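Local coordinates for protein alcohol dehydrogenase YqhD (Escherichia coli, PDB 4QGS) that reduces a broad range of short-chain aldehydes to primary alcohols with NADPH, using one catalytic zinc ion per subunit, at residues L280-T285 and L290-T295. Sequence-based numbering, arbitrary orientation.
Sequences LGHELT and LDHAQT. With ZN (zinc ion), chain B.
In one of its two modelled positions H282 brings its ring edge up to the ring of H292, a tentative contact with centroids 5.6 Å apart and planes at 40°. There the CE1 carbon of H292 lies near the plane of the H282 ring, 3.7 Å from NE2 of H282. At the edge of the H292 ring, in plane, a water accepts a 2.9 Å bond from H292 ND1, while H292 NE2 binds the zinc ion at 2.1 Å. Histidine suits this place because its two nitrogens can hold metal and water at once. The same water donates to OG1 of both T285 and T295; these hydroxyls position the second-shell water, which probably helps set the rotation of the H292 ring. In the all-helical C-terminal domain of iron-containing alcohol dehydrogenases, consecutive helices 276-288 and 292-306, joined by a short connection, bring H292 to the metal beside D205, H209 and H278. Threonine suits position 285 because T285 OG1, while accepting from the water, donates to L290 O (2.9 Å) from above the carbonyl plane. T295, with OG1 between its backbone N and carbonyl carbon (chi1 72°), donates to a lone pair of H292 O at 2.7 Å, while its methyl CG2 packs 3.6 Å from L284 CB, a double role that suits threonine. G281, lacking a side chain, lets T295 CB approach G281 O to 3.2 Å. A valine in place of T295 would probably leave the water without one of its two threonine acceptors and H292 O without its hydroxyl donor.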
ATOM      1  N   LEU A 280      10.265  -9.873   3.964  1.00 12.55           N
ATOM      2  CA  LEU A 280      10.178 -11.343   3.958  1.00 14.01           C
ATOM      3  C   LEU A 280       8.981 -11.808   3.143  1.00 15.13           C
ATOM      4  O   LEU A 280       9.063 -12.761   2.365  1.00 16.48           O
ATOM      5  CB  LEU A 280      10.070 -11.896   5.382  1.00 17.31           C
ATOM      6  CG  LEU A 280      11.324 -11.818   6.272  1.00 23.90           C
ATOM      7  CD1 LEU A 280      11.095 -12.561   7.585  1.00 25.00           C
ATOM      8  CD2 LEU A 280      12.508 -12.391   5.552  1.00 25.66           C
ATOM      9  N   GLY A 281       7.861 -11.118   3.325  1.00 14.48           N
ATOM     10  CA  GLY A 281       6.661 -11.433   2.580  1.00 15.19           C
ATOM     11  C   GLY A 281       6.839 -11.300   1.080  1.00 16.95           C
ATOM     12  O   GLY A 281       6.291 -12.111   0.310  1.00 14.43           O
ATOM     13  N   HIS A 282       7.594 -10.291   0.656  0.57 16.96           N
ATOM     14  CA  HIS A 282       7.795 -10.016  -0.763  0.57 16.53           C
ATOM     15  C   HIS A 282       8.426 -11.206  -1.497  0.57 19.26           C
ATOM     16  O   HIS A 282       8.114 -11.453  -2.652  0.57 17.09           O
ATOM     17  CB  HIS A 282       8.668  -8.772  -0.960  0.57 19.70           C
ATOM     18  CG  HIS A 282       7.949  -7.472  -0.737  0.57 20.66           C
ATOM     19  ND1 HIS A 282       8.596  -6.255  -0.766  0.57 26.92           N
ATOM     20  CD2 HIS A 282       6.647  -7.196  -0.479  0.57 22.78           C
ATOM     21  CE1 HIS A 282       7.726  -5.287  -0.538  0.57 25.89           C
ATOM     22  NE2 HIS A 282       6.536  -5.830  -0.359  0.57 24.52           N
ATOM     23  N   GLU A 283       9.327 -11.925  -0.830  1.00 17.76           N
ATOM     24  CA  GLU A 283       9.947 -13.100  -1.451  1.00 16.21           C
ATOM     25  C   GLU A 283       8.952 -14.245  -1.637  1.00 17.61           C
ATOM     26  O   GLU A 283       9.084 -15.023  -2.585  1.00 17.62           O
ATOM     27  CB  GLU A 283      11.150 -13.581  -0.631  1.00 19.47           C
ATOM     28  CG  GLU A 283      12.227 -12.528  -0.413  1.00 18.35           C
ATOM     29  CD  GLU A 283      12.848 -11.972  -1.684  1.00 20.28           C
ATOM     30  OE1 GLU A 283      12.631 -12.504  -2.789  1.00 19.05           O
ATOM     31  OE2 GLU A 283      13.589 -10.976  -1.572  1.00 21.56           O
ATOM     32  N   LEU A 284       7.954 -14.350  -0.754  1.00 15.35           N
ATOM     33  CA  LEU A 284       6.897 -15.358  -0.923  1.00 14.05           C
ATOM     34  C   LEU A 284       6.020 -15.052  -2.143  1.00 16.64           C
ATOM     35  O   LEU A 284       5.607 -15.960  -2.865  1.00 17.70           O
ATOM     36  CB  LEU A 284       6.029 -15.462   0.343  1.00 14.84           C
ATOM     37  CG  LEU A 284       6.786 -15.985   1.585  1.00 14.71           C
ATOM     38  CD1 LEU A 284       5.905 -15.894   2.830  1.00 14.49           C
ATOM     39  CD2 LEU A 284       7.224 -17.455   1.366  1.00 16.06           C
ATOM     40  N   THR A 285       5.736 -13.773  -2.373  1.00 16.62           N
ATOM     41  CA  THR A 285       4.962 -13.402  -3.553  1.00 15.22           C
ATOM     42  C   THR A 285       5.771 -13.666  -4.824  1.00 17.87           C
ATOM     43  O   THR A 285       5.269 -14.268  -5.786  1.00 15.83           O
ATOM     44  CB  THR A 285       4.528 -11.914  -3.520  1.00 17.16           C
ATOM     45  OG1 THR A 285       3.596 -11.712  -2.448  1.00 14.68           O
ATOM     46  CG2 THR A 285       3.859 -11.550  -4.861  1.00 17.92           C
ATOM     47  N   LEU A 290       1.818 -15.845  -3.991  1.00 16.38           N
ATOM     48  CA  LEU A 290       0.817 -15.548  -2.982  1.00 15.61           C
ATOM     49  C   LEU A 290       0.437 -14.066  -3.035  1.00 16.13           C
ATOM     50  O   LEU A 290       1.264 -13.246  -3.401  1.00 14.39           O
ATOM     51  CB  LEU A 290       1.331 -15.895  -1.580  1.00 15.12           C
ATOM     52  CG  LEU A 290       1.752 -17.346  -1.290  1.00 22.93           C
ATOM     53  CD1 LEU A 290       1.990 -17.516   0.208  1.00 20.03           C
ATOM     54  CD2 LEU A 290       0.742 -18.357  -1.774  1.00 21.25           C
ATOM     55  N   ASP A 291      -0.817 -13.740  -2.709  1.00 15.60           N
ATOM     56  CA  ASP A 291      -1.232 -12.336  -2.600  1.00 17.11           C
ATOM     57  C   ASP A 291      -0.334 -11.611  -1.611  1.00 18.90           C
ATOM     58  O   ASP A 291       0.074 -12.201  -0.611  1.00 18.21           O
ATOM     59  CB  ASP A 291      -2.688 -12.191  -2.122  1.00 16.20           C
ATOM     60  CG  ASP A 291      -3.700 -12.732  -3.109  1.00 22.09           C
ATOM     61  OD1 ASP A 291      -3.325 -13.004  -4.268  1.00 22.64           O
ATOM     62  OD2 ASP A 291      -4.881 -12.861  -2.721  1.00 18.88           O
ATOM     63  N   HIS A 292      -0.055 -10.331  -1.871  1.00 14.84           N
ATOM     64  CA  HIS A 292       0.721  -9.501  -0.932  1.00 14.45           C
ATOM     65  C   HIS A 292       0.271  -9.696   0.513  1.00 15.89           C
ATOM     66  O   HIS A 292       1.083 -10.034   1.391  1.00 15.41           O
ATOM     67  CB  HIS A 292       0.608  -8.025  -1.331  1.00 15.50           C
ATOM     68  CG  HIS A 292       1.321  -7.071  -0.409  1.00 15.32           C
ATOM     69  ND1 HIS A 292       2.649  -7.206  -0.076  1.00 17.60           N
ATOM     70  CD2 HIS A 292       0.878  -5.956   0.222  1.00 18.03           C
ATOM     71  CE1 HIS A 292       2.997  -6.214   0.737  1.00 18.14           C
ATOM     72  NE2 HIS A 292       1.941  -5.445   0.931  1.00 16.16           N
ATOM     73  N   ALA A 293      -1.018  -9.518   0.763  1.00 15.84           N
ATOM     74  CA  ALA A 293      -1.527  -9.567   2.132  1.00 16.71           C
ATOM     75  C   ALA A 293      -1.426 -10.955   2.753  1.00 15.09           C
ATOM     76  O   ALA A 293      -1.252 -11.075   3.965  1.00 15.48           O
ATOM     77  CB  ALA A 293      -2.972  -9.087   2.179  1.00 17.02           C
ATOM     78  N   GLN A 294      -1.547 -12.003   1.930  1.00 13.99           N
ATOM     79  CA  GLN A 294      -1.381 -13.365   2.441  1.00 13.64           C
ATOM     80  C   GLN A 294       0.031 -13.555   2.977  1.00 13.99           C
ATOM     81  O   GLN A 294       0.225 -14.163   4.033  1.00 14.96           O
ATOM     82  CB  GLN A 294      -1.679 -14.406   1.343  1.00 14.62           C
ATOM     83  CG  GLN A 294      -3.123 -14.400   0.896  1.00 17.90           C
ATOM     84  CD  GLN A 294      -3.353 -15.237  -0.364  1.00 17.30           C
ATOM     85  OE1 GLN A 294      -2.415 -15.536  -1.112  1.00 19.28           O
ATOM     86  NE2 GLN A 294      -4.611 -15.600  -0.609  1.00 23.51           N
ATOM     87  N   THR A 295       1.019 -13.016   2.274  1.00 14.21           N
ATOM     88  CA  THR A 295       2.397 -13.189   2.736  1.00 13.54           C
ATOM     89  C   THR A 295       2.617 -12.452   4.061  1.00 16.21           C
ATOM     90  O   THR A 295       3.401 -12.904   4.903  1.00 15.90           O
ATOM     91  CB  THR A 295       3.427 -12.700   1.706  1.00 13.27           C
ATOM     92  OG1 THR A 295       3.417 -11.264   1.645  1.00 15.84           O
ATOM     93  CG2 THR A 295       3.122 -13.307   0.317  1.00 13.64           C
TER
HETATM   94 ZN    ZN B 401       1.849  -3.603   1.931  1.00 22.30          ZN
HETATM   95  O   HOH W   1       4.303  -9.575  -0.597  1.00 20.02           O
HETATM   96  O   HOH W   2       3.224  -2.744   0.603  1.00 26.32           O
HETATM   97  O   HOH W   3       0.671  -2.639   0.409  1.00 27.91           O